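Local structure of ABC transporter, periplasmic substrate-binding protein (Thermotoga maritima, 2HPG) at residues A7-R12 and G40-E45; L28-A33 and E251-A256; L89-D94 and S220-F225; R174-I179 and E296-A301. The protein probably binds a small solute in the periplasm and delivers it to a tripartite ATP-independent periplasmic (TRAP) membrane transporter. All blocks are in the same frame, centred on the assembly; numbering follows the deposited sequence.

Overall arrangement
From the N terminus, contact 1 pairs strand 9-14 with strand 42-47 and closes a loop built round helix 22-37. Contact 2 starts inside that loop, on this helix, and runs to the long helix 243-278, so the two cross; they also touch, through Ile44, Leu11, Trp30 and Ala31. Nested within the span of contact 2, contact 3 ties the turn at 89-94 to strand 218-234. Contact 4 joins helix 167-176 to helix 291-305, crossing both contact 2 and contact 3. Contacts 3 and 4 pack together, their centres about 11 Å apart, while contacts 1 and 2 lie on the opposite side of the chain's centre.

Contact 1: A7-R12 and G40-E45; sequences AKYTLR and GDVRIE
In Arg12 CG is set anti to the carbonyl carbon (chi1 -54°), and in Glu45, its partner across the strands, CG is anti to the backbone N (chi1 -170°). From there both chains run extended and bring Arg12 NE to 3.4 Å from Glu45 OE1, a salt bridge whose flat groups are turned 57° apart. The same OE1 also takes Arg43 NH2, at 3.6 Å, so one carboxylate oxygen serves two guanidinium groups. Under this network the backbones form a regular parallel ladder. Tyr9 N gives to Asp41 O, Arg43 N to Tyr9 O at 2.8 Å, Leu11 N to Arg43 O, and Glu45 N to Leu11 O at 2.7 Å. On the other face of the sheet, Tyr9 CD2 touches Val42 CG2 at 4.1 Å, and Leu11 CD2 lies beside Ile44 CG2 at 4.2 Å, those two side chains pointing the same way. Ahead of the ladder, Ala7 CB packs on Arg43 CB at 3.5 Å. The strands are the two arms of a beta-alpha-beta unit: helix 22-37 lies over the Val42 and Ile44 face, and strand 68-73 pairs with the other edge of strand 9-14, through Arg12.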
loop_
_atom_site.group_PDB
_atom_site.type_symbol
_atom_site.label_atom_id
_atom_site.label_comp_id
_atom_site.label_asym_id
_atom_site.label_seq_id
_atom_site.Cartn_x
_atom_site.Cartn_y
_atom_site.Cartn_z
ATOM N N ALA A 7 -7.235 1.087 -30.602
ATOM C CA ALA A 7 -8.142 0.402 -29.699
ATOM C C ALA A 7 -9.496 1.089 -29.628
ATOM O O ALA A 7 -9.610 2.281 -29.908
ATOM C CB ALA A 7 -7.511 0.321 -28.312
ATOM N N LYS A 8 -10.517 0.323 -29.253
ATOM C CA LYS A 8 -11.862 0.843 -29.043
ATOM C C LYS A 8 -12.005 1.552 -27.690
ATOM O O LYS A 8 -12.772 2.500 -27.557
ATOM C CB LYS A 8 -12.882 -0.293 -29.126
ATOM C CG LYS A 8 -14.322 0.161 -28.990
ATOM C CD LYS A 8 -15.295 -0.924 -29.396
ATOM C CE LYS A 8 -16.705 -0.480 -29.124
ATOM N NZ LYS A 8 -17.699 -1.566 -29.336
ATOM N N TYR A 9 -11.302 1.054 -26.681
ATOM C CA TYR A 9 -11.308 1.639 -25.352
ATOM C C TYR A 9 -9.868 1.867 -24.945
ATOM O O TYR A 9 -9.018 1.019 -25.191
ATOM C CB TYR A 9 -11.959 0.693 -24.355
ATOM C CG TYR A 9 -13.331 0.195 -24.747
ATOM C CD1 TYR A 9 -14.463 0.903 -24.399
ATOM C CD2 TYR A 9 -13.490 -1.003 -25.435
ATOM C CE1 TYR A 9 -15.720 0.451 -24.733
ATOM C CE2 TYR A 9 -14.743 -1.469 -25.770
ATOM C CZ TYR A 9 -15.861 -0.729 -25.419
ATOM O OH TYR A 9 -17.131 -1.167 -25.743
ATOM N N THR A 10 -9.588 3.022 -24.353
ATOM C CA THR A 10 -8.253 3.317 -23.848
ATOM C C THR A 10 -8.379 3.712 -22.379
ATOM O O THR A 10 -9.267 4.496 -22.015
ATOM C CB THR A 10 -7.561 4.410 -24.667
ATOM O OG1 THR A 10 -7.416 3.954 -26.013
ATOM C CG2 THR A 10 -6.174 4.706 -24.123
ATOM N N LEU A 11 -7.539 3.090 -21.542
ATOM C CA LEU A 11 -7.467 3.380 -20.104
ATOM C C LEU A 11 -6.080 3.950 -19.821
ATOM O O LEU A 11 -5.084 3.344 -20.200
ATOM C CB LEU A 11 -7.670 2.100 -19.272
ATOM C CG LEU A 11 -7.579 2.268 -17.742
ATOM C CD1 LEU A 11 -8.663 3.198 -17.209
ATOM C CD2 LEU A 11 -7.646 0.893 -17.034
ATOM N N ARG A 12 -6.020 5.100 -19.149
ATOM C CA ARG A 12 -4.753 5.663 -18.676
ATOM C C ARG A 12 -4.630 5.461 -17.168
ATOM O O ARG A 12 -5.404 6.010 -16.396
ATOM C CB ARG A 12 -4.672 7.134 -19.058
ATOM C CG ARG A 12 -4.892 7.290 -20.542
ATOM C CD ARG A 12 -4.532 8.651 -21.110
ATOM N NE ARG A 12 -4.670 8.591 -22.565
ATOM C CZ ARG A 12 -5.824 8.589 -23.225
ATOM N NH1 ARG A 12 -6.997 8.681 -22.594
ATOM N NH2 ARG A 12 -5.809 8.495 -24.536
ATOM N N GLY A 40 -6.847 -6.341 -28.633
ATOM C CA GLY A 40 -6.493 -4.962 -28.941
ATOM C C GLY A 40 -7.631 -3.962 -28.778
ATOM O O GLY A 40 -7.434 -2.768 -28.994
ATOM N N ASP A 41 -8.817 -4.428 -28.397
ATOM C CA ASP A 41 -9.947 -3.526 -28.172
ATOM C C ASP A 41 -9.803 -2.657 -26.925
ATOM O O ASP A 41 -10.365 -1.572 -26.880
ATOM C CB ASP A 41 -11.276 -4.291 -28.113
ATOM C CG ASP A 41 -11.942 -4.412 -29.481
ATOM O OD1 ASP A 41 -11.275 -4.165 -30.509
ATOM O OD2 ASP A 41 -13.144 -4.726 -29.523
ATOM N N VAL A 42 -9.098 -3.144 -25.905
ATOM C CA VAL A 42 -8.781 -2.327 -24.737
ATOM C C VAL A 42 -7.286 -2.072 -24.741
ATOM O O VAL A 42 -6.499 -3.002 -24.707
ATOM C CB VAL A 42 -9.211 -2.985 -23.401
ATOM C CG1 VAL A 42 -8.770 -2.142 -22.216
ATOM C CG2 VAL A 42 -10.730 -3.210 -23.375
ATOM N N ARG A 43 -6.901 -0.804 -24.831
ATOM C CA ARG A 43 -5.512 -0.408 -24.689
ATOM C C ARG A 43 -5.361 0.214 -23.302
ATOM O O ARG A 43 -6.162 1.074 -22.926
ATOM C CB ARG A 43 -5.154 0.608 -25.766
ATOM C CG ARG A 43 -3.760 1.152 -25.632
ATOM C CD ARG A 43 -3.480 2.274 -26.615
ATOM N NE ARG A 43 -2.603 3.274 -26.008
ATOM C CZ ARG A 43 -1.819 4.126 -26.667
ATOM N NH1 ARG A 43 -1.751 4.117 -27.996
ATOM N NH2 ARG A 43 -1.083 4.989 -25.984
ATOM N N ILE A 44 -4.360 -0.232 -22.541
ATOM C CA ILE A 44 -4.076 0.356 -21.228
ATOM C C ILE A 44 -2.720 1.016 -21.239
ATOM O O ILE A 44 -1.717 0.362 -21.472
ATOM C CB ILE A 44 -4.100 -0.679 -20.099
ATOM C CG1 ILE A 44 -5.454 -1.399 -20.083
ATOM C CG2 ILE A 44 -3.914 0.032 -18.712
ATOM C CD1 ILE A 44 -5.505 -2.573 -19.152
ATOM N N GLU A 45 -2.697 2.313 -20.979
ATOM C CA GLU A 45 -1.461 3.063 -20.929
ATOM C C GLU A 45 -1.086 3.272 -19.477
ATOM O O GLU A 45 -1.915 3.705 -18.688
ATOM C CB GLU A 45 -1.668 4.408 -21.617
ATOM C CG GLU A 45 -0.402 5.158 -21.823
ATOM C CD GLU A 45 -0.581 6.377 -22.713
ATOM O OE1 GLU A 45 -1.762 6.789 -22.955
ATOM O OE2 GLU A 45 0.478 6.897 -23.165
#

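Contact 2: L28-A33 and E251-A256; sequences LKWAKA and EEMDKA
Trp30 and Met253, a selenomethionine in the model, make the dense part of this contact. The indole swings toward helix 243-278 with CG anti to the backbone N (chi1 162°), and Met253 lies across one of its faces. In the conformer given, SE stands 4.0 Å from the centroid of the six-membered ring of Trp30, a Met-aromatic contact. Two conformers were built and several carbons sit too close to the indole, so the detailed position of the Met253 side chain is doubtful. Beside Met253, Ala256 CB rests on Trp30 CB at 4.0 Å. Trp30 CD1 is 3.8 Å from Glu252 CB. The indole NE1 is satisfied by Ile249 O of helix 243-278, one turn before Met253, which helps to set the ring's rotation.

The other side is looser. Ala33 CB meets only the carboxylate of Glu252, with OE1 at 3.4 Å, and the exposed Lys29 and Lys255 stand near each other without touching; Lys29 pairs instead with Glu259. Strands 9-14 and 42-47 back the tryptophan through Leu11 and Ile44. This is near-antiparallel helix packing: the axes of 28-33 and 251-256 approach to 9.2 Å, with Trp30 and Met253 packed between a beta-alpha-beta helix and the long helix of the solute-binding protein fold.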
loop_
_atom_site.group_PDB
_atom_site.type_symbol
_atom_site.label_atom_id
_atom_site.label_comp_id
_atom_site.label_asym_id
_atom_site.label_seq_id
_atom_site.Cartn_x
_atom_site.Cartn_y
_atom_site.Cartn_z
ATOM N N LEU A 28 2.708 -3.163 -16.547
ATOM C CA LEU A 28 2.945 -3.345 -17.976
ATOM C C LEU A 28 2.585 -4.762 -18.450
ATOM O O LEU A 28 2.088 -4.943 -19.557
ATOM C CB LEU A 28 4.399 -3.021 -18.329
ATOM C CG LEU A 28 4.796 -1.543 -18.152
ATOM C CD1 LEU A 28 6.302 -1.381 -18.180
ATOM C CD2 LEU A 28 4.128 -0.662 -19.232
ATOM N N LYS A 29 2.858 -5.754 -17.607
ATOM C CA LYS A 29 2.436 -7.145 -17.840
ATOM C C LYS A 29 0.936 -7.263 -17.859
ATOM O O LYS A 29 0.372 -7.949 -18.707
ATOM C CB LYS A 29 2.971 -8.072 -16.743
ATOM C CG LYS A 29 4.426 -8.485 -16.892
ATOM C CD LYS A 29 4.792 -9.620 -15.887
ATOM C CE LYS A 29 4.050 -10.947 -16.205
ATOM N NZ LYS A 29 4.378 -12.109 -15.292
ATOM N N TRP A 30 0.287 -6.619 -16.897
ATOM C CA TRP A 30 -1.163 -6.603 -16.835
ATOM C C TRP A 30 -1.789 -5.963 -18.067
ATOM O O TRP A 30 -2.738 -6.505 -18.639
ATOM C CB TRP A 30 -1.621 -5.861 -15.591
ATOM C CG TRP A 30 -3.022 -5.419 -15.622
ATOM C CD1 TRP A 30 -4.143 -6.205 -15.630
ATOM C CD2 TRP A 30 -3.477 -4.066 -15.587
ATOM N NE1 TRP A 30 -5.269 -5.425 -15.598
ATOM C CE2 TRP A 30 -4.889 -4.101 -15.598
ATOM C CE3 TRP A 30 -2.823 -2.816 -15.565
ATOM C CZ2 TRP A 30 -5.664 -2.939 -15.585
ATOM C CZ3 TRP A 30 -3.594 -1.662 -15.536
ATOM C CH2 TRP A 30 -4.999 -1.729 -15.536
ATOM N N ALA A 31 -1.272 -4.801 -18.445
ATOM C CA ALA A 31 -1.747 -4.067 -19.621
ATOM C C ALA A 31 -1.588 -4.897 -20.886
ATOM O O ALA A 31 -2.501 -4.981 -21.697
ATOM C CB ALA A 31 -0.989 -2.763 -19.767
ATOM N N LYS A 32 -0.416 -5.495 -21.058
ATOM C CA LYS A 32 -0.149 -6.337 -22.228
ATOM C C LYS A 32 -1.112 -7.540 -22.314
ATOM O O LYS A 32 -1.612 -7.847 -23.400
ATOM C CB LYS A 32 1.318 -6.754 -22.225
ATOM C CG LYS A 32 1.783 -7.463 -23.469
ATOM C CD LYS A 32 3.315 -7.425 -23.584
ATOM C CE LYS A 32 3.813 -6.106 -24.225
ATOM N NZ LYS A 32 5.324 -5.999 -24.333
ATOM N N ALA A 33 -1.415 -8.170 -21.169
ATOM C CA ALA A 33 -2.345 -9.308 -21.097
ATOM C C ALA A 33 -3.801 -8.926 -21.401
ATOM O O ALA A 33 -4.482 -9.647 -22.137
ATOM C CB ALA A 33 -2.260 -9.993 -19.714
ATOM N N GLU A 251 -9.552 -9.861 -13.544
ATOM C CA GLU A 251 -8.862 -11.152 -13.356
ATOM C C GLU A 251 -7.387 -11.059 -13.674
ATOM O O GLU A 251 -6.558 -11.627 -12.976
ATOM C CB GLU A 251 -9.471 -12.245 -14.254
ATOM C CG GLU A 251 -10.840 -12.723 -13.797
ATOM C CD GLU A 251 -11.424 -13.798 -14.700
ATOM O OE1 GLU A 251 -10.807 -14.133 -15.739
ATOM O OE2 GLU A 251 -12.511 -14.303 -14.358
ATOM N N GLU A 252 -7.058 -10.368 -14.754
ATOM C CA GLU A 252 -5.672 -10.207 -15.121
ATOM C C GLU A 252 -4.876 -9.370 -14.131
ATOM O O GLU A 252 -3.661 -9.563 -13.983
ATOM C CB GLU A 252 -5.564 -9.592 -16.503
ATOM C CG GLU A 252 -5.930 -10.560 -17.580
ATOM C CD GLU A 252 -5.098 -11.809 -17.519
ATOM O OE1 GLU A 252 -3.868 -11.696 -17.289
ATOM O OE2 GLU A 252 -5.685 -12.905 -17.687
HETATM N N MSE A 253 -5.528 -8.467 -13.429
HETATM C CA MSE A 253 -4.767 -7.664 -12.510
HETATM C C MSE A 253 -4.699 -8.230 -11.107
HETATM O O MSE A 253 -3.736 -7.969 -10.392
HETATM C CB MSE A 253 -5.265 -6.246 -12.482
HETATM C CG MSE A 253 -4.092 -5.319 -12.649
HETATM SE SE MSE A 253 -4.402 -3.846 -11.652
HETATM C CE MSE A 253 -3.976 -2.396 -12.820
ATOM N N ASP A 254 -5.706 -9.001 -10.709
ATOM C CA ASP A 254 -5.587 -9.805 -9.482
ATOM C C ASP A 254 -4.415 -10.770 -9.628
ATOM O O ASP A 254 -3.623 -10.960 -8.690
ATOM C CB ASP A 254 -6.862 -10.600 -9.225
ATOM C CG ASP A 254 -7.909 -9.825 -8.458
ATOM O OD1 ASP A 254 -7.615 -8.824 -7.753
ATOM O OD2 ASP A 254 -9.068 -10.268 -8.530
ATOM N N LYS A 255 -4.309 -11.352 -10.816
ATOM C CA LYS A 255 -3.232 -12.272 -11.182
ATOM C C LYS A 255 -1.843 -11.636 -11.217
ATOM O O LYS A 255 -0.881 -12.193 -10.684
ATOM C CB LYS A 255 -3.556 -12.856 -12.543
ATOM C CG LYS A 255 -2.498 -13.736 -13.167
ATOM C CD LYS A 255 -3.080 -14.435 -14.415
ATOM C CE LYS A 255 -2.071 -15.390 -15.032
ATOM N NZ LYS A 255 -0.727 -14.739 -15.181
ATOM N N ALA A 256 -1.735 -10.481 -11.863
ATOM C CA ALA A 256 -0.477 -9.737 -11.894
ATOM C C ALA A 256 -0.096 -9.247 -10.505
ATOM O O ALA A 256 1.093 -9.167 -10.166
ATOM C CB ALA A 256 -0.589 -8.541 -12.846
#

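Contact 3: L89-D94 and S220-F225; sequences LAYFID and SETGHF
Tyr91 makes the central grip on His224 and Thr222. Its backbone N donates to His224 O at 2.8 Å, and its hydroxyl donates to Thr222 O at 2.7 Å, arriving from above that carbonyl's plane, 40° out of it. Between these two bonds the phenol ring has His224 CA over one face, 3.8 Å from the centroid of the Tyr91 ring and displaced toward the rim, a CH-pi contact. One residue earlier, Ala90 CA makes a CA-H...O contact with the same His224 O at 3.1 Å. The edge of the Phe225 ring then closes on the backbone here, CE1 lying 3.6 Å from Ala90 N.

Two waters form a second bridge, each donating to both Asp94 OD2 and Gly223 O; the shorter reach to Gly223 O is 2.7 Å. The other carboxylate oxygen, Asp94 OD1, is held by a salt bridge to Lys99.

Further out, a type II turn from Leu89 to Phe92 gives Tyr91 its positive phi (62°) and sets it at the N-cap of helix 92-95. His224 CG lies between its backbone N and carbonyl carbon (chi1 56°), and its ND1 shares a 2.7 Å hydrogen bond with Thr222 OG1, while NE2 bonds Glu201. Ser172 OG ties down Ala90 N. Helix 291-305 packs on Tyr91 through Phe294 and Met295, helix 167-176 lies against Phe225, and strand 130-146 flanks strand 218-234, so this turn lies between these helices and strand 218-234 of the sheet.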
loop_
_atom_site.group_PDB
_atom_site.type_symbol
_atom_site.label_atom_id
_atom_site.label_comp_id
_atom_site.label_asym_id
_atom_site.label_seq_id
_atom_site.Cartn_x
_atom_site.Cartn_y
_atom_site.Cartn_z
ATOM N N LEU A 89 -4.071 0.517 8.690
ATOM C CA LEU A 89 -3.678 0.724 10.063
ATOM C C LEU A 89 -2.584 -0.264 10.495
ATOM O O LEU A 89 -2.443 -1.372 9.937
ATOM C CB LEU A 89 -4.912 0.684 10.989
ATOM C CG LEU A 89 -5.748 1.962 10.994
ATOM C CD1 LEU A 89 -6.893 1.816 11.971
ATOM C CD2 LEU A 89 -4.923 3.159 11.369
ATOM N N ALA A 90 -1.789 0.175 11.469
ATOM C CA ALA A 90 -0.649 -0.598 11.960
ATOM C C ALA A 90 -1.080 -1.993 12.347
ATOM O O ALA A 90 -2.096 -2.161 12.993
ATOM C CB ALA A 90 0.020 0.104 13.150
ATOM N N TYR A 91 -0.303 -2.981 11.909
ATOM C CA TYR A 91 -0.503 -4.416 12.216
ATOM C C TYR A 91 -1.791 -5.066 11.738
ATOM O O TYR A 91 -2.016 -6.222 12.071
ATOM C CB TYR A 91 -0.273 -4.726 13.712
ATOM C CG TYR A 91 1.148 -4.467 14.101
ATOM C CD1 TYR A 91 1.496 -3.322 14.791
ATOM C CD2 TYR A 91 2.163 -5.337 13.711
ATOM C CE1 TYR A 91 2.816 -3.060 15.104
ATOM C CE2 TYR A 91 3.494 -5.079 14.041
ATOM C CZ TYR A 91 3.804 -3.953 14.740
ATOM O OH TYR A 91 5.127 -3.680 15.047
ATOM N N PHE A 92 -2.595 -4.371 10.925
ATOM C CA PHE A 92 -3.809 -4.966 10.351
ATOM C C PHE A 92 -3.621 -6.412 9.860
ATOM O O PHE A 92 -4.393 -7.302 10.228
ATOM C CB PHE A 92 -4.408 -4.087 9.213
ATOM C CG PHE A 92 -5.534 -4.771 8.461
ATOM C CD1 PHE A 92 -6.826 -4.772 8.980
ATOM C CD2 PHE A 92 -5.286 -5.456 7.284
ATOM C CE1 PHE A 92 -7.861 -5.442 8.319
ATOM C CE2 PHE A 92 -6.297 -6.145 6.623
ATOM C CZ PHE A 92 -7.601 -6.120 7.132
ATOM N N ILE A 93 -2.640 -6.681 9.005
ATOM C CA ILE A 93 -2.549 -8.033 8.431
ATOM C C ILE A 93 -2.192 -9.050 9.534
ATOM O O ILE A 93 -2.521 -10.242 9.425
ATOM C CB ILE A 93 -1.566 -8.134 7.222
ATOM C CG1 ILE A 93 -2.027 -9.213 6.241
ATOM C CG2 ILE A 93 -0.158 -8.439 7.673
ATOM C CD1 ILE A 93 -3.208 -8.785 5.362
ATOM N N ASP A 94 -1.545 -8.579 10.599
ATOM C CA ASP A 94 -1.180 -9.470 11.716
ATOM C C ASP A 94 -2.383 -9.781 12.582
ATOM O O ASP A 94 -2.574 -10.918 12.990
ATOM C CB ASP A 94 -0.066 -8.883 12.575
ATOM C CG ASP A 94 1.301 -9.121 11.983
ATOM O OD1 ASP A 94 1.975 -10.080 12.411
ATOM O OD2 ASP A 94 1.681 -8.380 11.063
ATOM N N SER A 220 14.984 -1.214 12.002
ATOM C CA SER A 220 14.421 -2.008 13.085
ATOM C C SER A 220 13.126 -2.652 12.610
ATOM O O SER A 220 12.175 -1.952 12.223
ATOM C CB SER A 220 14.147 -1.145 14.314
ATOM O OG SER A 220 15.228 -0.286 14.621
ATOM N N GLU A 221 13.097 -3.987 12.632
ATOM C CA GLU A 221 12.089 -4.761 11.938
ATOM C C GLU A 221 10.800 -4.957 12.727
ATOM O O GLU A 221 10.398 -6.087 13.052
ATOM C CB GLU A 221 12.663 -6.099 11.489
ATOM C CG GLU A 221 13.702 -5.975 10.373
ATOM C CD GLU A 221 14.048 -7.305 9.790
ATOM O OE1 GLU A 221 13.815 -8.312 10.476
ATOM O OE2 GLU A 221 14.578 -7.365 8.669
ATOM N N THR A 222 10.134 -3.836 12.984
ATOM C CA THR A 222 8.852 -3.824 13.657
ATOM C C THR A 222 7.756 -4.365 12.751
ATOM O O THR A 222 6.745 -4.839 13.257
ATOM C CB THR A 222 8.457 -2.433 14.085
ATOM O OG1 THR A 222 8.689 -1.529 13.005
ATOM C CG2 THR A 222 9.259 -1.983 15.311
ATOM N N GLY A 223 7.943 -4.276 11.432
ATOM C CA GLY A 223 6.979 -4.804 10.457
ATOM C C GLY A 223 5.560 -4.286 10.725
ATOM O O GLY A 223 4.571 -5.013 10.586
ATOM N N HIS A 224 5.480 -3.021 11.108
ATOM C CA HIS A 224 4.245 -2.402 11.606
ATOM C C HIS A 224 3.180 -2.068 10.531
ATOM O O HIS A 224 2.006 -1.889 10.883
ATOM C CB HIS A 224 4.595 -1.142 12.405
ATOM C CG HIS A 224 5.400 -0.155 11.623
ATOM N ND1 HIS A 224 6.776 -0.124 11.654
ATOM C CD2 HIS A 224 5.026 0.792 10.734
ATOM C CE1 HIS A 224 7.213 0.806 10.827
ATOM N NE2 HIS A 224 6.174 1.387 10.258
ATOM N N PHE A 225 3.570 -1.962 9.253
ATOM C CA PHE A 225 2.613 -1.877 8.145
ATOM C C PHE A 225 2.931 -2.929 7.101
ATOM O O PHE A 225 4.096 -3.198 6.812
ATOM C CB PHE A 225 2.643 -0.531 7.397
ATOM C CG PHE A 225 2.255 0.666 8.205
ATOM C CD1 PHE A 225 1.022 0.754 8.823
ATOM C CD2 PHE A 225 3.095 1.749 8.265
ATOM C CE1 PHE A 225 0.684 1.871 9.531
ATOM C CE2 PHE A 225 2.769 2.864 8.969
ATOM C CZ PHE A 225 1.558 2.940 9.605
HETATM O O HOH W 1 4.624 -7.614 11.441
HETATM O O HOH W 2 1.942 -5.752 10.000
#

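Contact 4: R174-I179 and E296-A301; sequences RSLGAI and EKAKQA
The closing turn of helix 167-176, with Ser175 and Leu176 just ahead of a Schellman motif at Gly177, leans on Lys297, Ala298 and Ala301 of helix 291-305. Gly177 carries the positive phi (135°) that lets the chain leave the helix and run on toward strand 179-181.

The CB of Ser175 is directed toward helix 291-305. The backbone oxygen Ser175 O lies 3.3 Å from Lys297 CB, and the first carbons of the lysine pass beside that oxygen: a bend at the second torsion (chi2 -73°) places CD 3.8 Å from Ser175 O. The rest of the lysine then leads away from the contact. The serine OG lies 3.7 Å from Ala301 CB, and Ser175 CB comes 3.6 Å from Lys297 O, so the small serine fits close against the backbone between these residues. Leu176 starts out facing away, but CD2 turns back to reach Ala298 CB at 4.2 Å; Phe294 and Leu156 also pack on this leucine. Ala298 in turn lies against Ala90 and Tyr91, which joins this pair of helices to the turn at 89-94.

Helix 291-305 is kinked just here: Gln300 N and Ala301 N bond to Lys297 O and Ala298 O, three residues back.

Ser175 OG and Gln300 NE2 bond within their own helices, to Ser172 O and Asn304 OD1. Between these two segments the contact is therefore van der Waals packing of small residues and aliphatic carbons, with the charge of Lys297 kept at the exposed edge.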
loop_
_atom_site.group_PDB
_atom_site.type_symbol
_atom_site.label_atom_id
_atom_site.label_comp_id
_atom_site.label_asym_id
_atom_site.label_seq_id
_atom_site.Cartn_x
_atom_site.Cartn_y
_atom_site.Cartn_z
ATOM N N ARG A 174 1.871 7.674 15.493
ATOM C CA ARG A 174 1.656 8.335 16.789
ATOM C C ARG A 174 1.314 7.343 17.906
ATOM O O ARG A 174 1.835 7.441 19.000
ATOM C CB ARG A 174 0.565 9.402 16.672
ATOM C CG ARG A 174 0.380 10.237 17.911
ATOM C CD ARG A 174 -0.629 11.337 17.648
ATOM N NE ARG A 174 -1.035 12.052 18.861
ATOM C CZ ARG A 174 -1.983 11.638 19.710
ATOM N NH1 ARG A 174 -2.612 10.487 19.518
ATOM N NH2 ARG A 174 -2.303 12.379 20.777
ATOM N N SER A 175 0.442 6.385 17.630
ATOM C CA SER A 175 0.049 5.418 18.646
ATOM C C SER A 175 1.195 4.474 19.054
ATOM O O SER A 175 1.242 4.016 20.201
ATOM C CB SER A 175 -1.145 4.602 18.166
ATOM O OG SER A 175 -0.711 3.615 17.250
ATOM N N LEU A 176 2.113 4.186 18.123
ATOM C CA LEU A 176 3.305 3.359 18.414
ATOM C C LEU A 176 4.313 4.059 19.317
ATOM O O LEU A 176 5.105 3.403 19.994
ATOM C CB LEU A 176 3.996 2.933 17.121
ATOM C CG LEU A 176 3.177 2.009 16.226
ATOM C CD1 LEU A 176 4.004 1.487 15.045
ATOM C CD2 LEU A 176 2.597 0.870 17.027
ATOM N N GLY A 177 4.295 5.384 19.319
ATOM C CA GLY A 177 5.049 6.179 20.299
ATOM C C GLY A 177 5.822 7.351 19.747
ATOM O O GLY A 177 6.449 8.093 20.506
ATOM N N ALA A 178 5.767 7.546 18.425
ATOM C CA ALA A 178 6.529 8.599 17.761
ATOM C C ALA A 178 5.722 9.881 17.529
ATOM O O ALA A 178 4.517 9.898 17.717
ATOM C CB ALA A 178 7.039 8.087 16.427
ATOM N N ILE A 179 6.426 10.937 17.119
ATOM C CA ILE A 179 5.813 12.129 16.539
ATOM C C ILE A 179 5.797 11.945 15.017
ATOM O O ILE A 179 6.853 12.041 14.380
ATOM C CB ILE A 179 6.633 13.396 16.842
ATOM C CG1 ILE A 179 6.796 13.601 18.341
ATOM C CG2 ILE A 179 5.987 14.654 16.227
ATOM C CD1 ILE A 179 7.946 14.558 18.663
ATOM N N GLU A 296 -0.009 -3.953 20.823
ATOM C CA GLU A 296 -0.880 -3.458 21.886
ATOM C C GLU A 296 -1.028 -1.928 21.806
ATOM O O GLU A 296 -2.119 -1.402 21.966
ATOM C CB GLU A 296 -0.383 -3.948 23.269
ATOM C CG GLU A 296 -0.575 -5.472 23.464
ATOM C CD GLU A 296 0.086 -6.049 24.732
ATOM O OE1 GLU A 296 0.658 -5.269 25.531
ATOM O OE2 GLU A 296 0.044 -7.298 24.932
ATOM N N LYS A 297 0.061 -1.218 21.535
ATOM C CA LYS A 297 -0.009 0.221 21.315
ATOM C C LYS A 297 -0.834 0.567 20.070
ATOM O O LYS A 297 -1.556 1.548 20.077
ATOM C CB LYS A 297 1.388 0.826 21.166
ATOM C CG LYS A 297 2.200 0.877 22.424
ATOM C CD LYS A 297 1.705 1.943 23.365
ATOM C CE LYS A 297 2.642 2.085 24.549
ATOM N NZ LYS A 297 1.947 2.606 25.770
ATOM N N ALA A 298 -0.728 -0.243 19.019
ATOM C CA ALA A 298 -1.431 0.012 17.757
ATOM C C ALA A 298 -2.960 0.108 17.904
ATOM O O ALA A 298 -3.600 0.903 17.209
ATOM C CB ALA A 298 -1.069 -1.052 16.713
ATOM N N LYS A 299 -3.532 -0.689 18.807
ATOM C CA LYS A 299 -4.988 -0.708 19.047
ATOM C C LYS A 299 -5.574 0.680 19.287
ATOM O O LYS A 299 -6.696 0.953 18.888
ATOM C CB LYS A 299 -5.350 -1.639 20.219
ATOM C CG LYS A 299 -5.043 -3.135 19.970
ATOM C CD LYS A 299 -5.973 -3.770 18.905
ATOM C CE LYS A 299 -5.983 -5.315 18.976
ATOM N NZ LYS A 299 -7.275 -5.924 18.493
ATOM N N GLN A 300 -4.816 1.569 19.913
ATOM C CA GLN A 300 -5.299 2.929 20.173
ATOM C C GLN A 300 -5.525 3.779 18.897
ATOM O O GLN A 300 -6.315 4.724 18.908
ATOM C CB GLN A 300 -4.340 3.653 21.124
ATOM C CG GLN A 300 -4.881 4.969 21.721
ATOM C CD GLN A 300 -6.191 4.782 22.493
ATOM O OE1 GLN A 300 -6.333 3.849 23.287
ATOM N NE2 GLN A 300 -7.151 5.668 22.252
ATOM N N ALA A 301 -4.819 3.472 17.813
ATOM C CA ALA A 301 -5.081 4.124 16.531
ATOM C C ALA A 301 -6.437 3.676 15.979
ATOM O O ALA A 301 -7.190 4.479 15.443
ATOM C CB ALA A 301 -3.962 3.818 15.532
#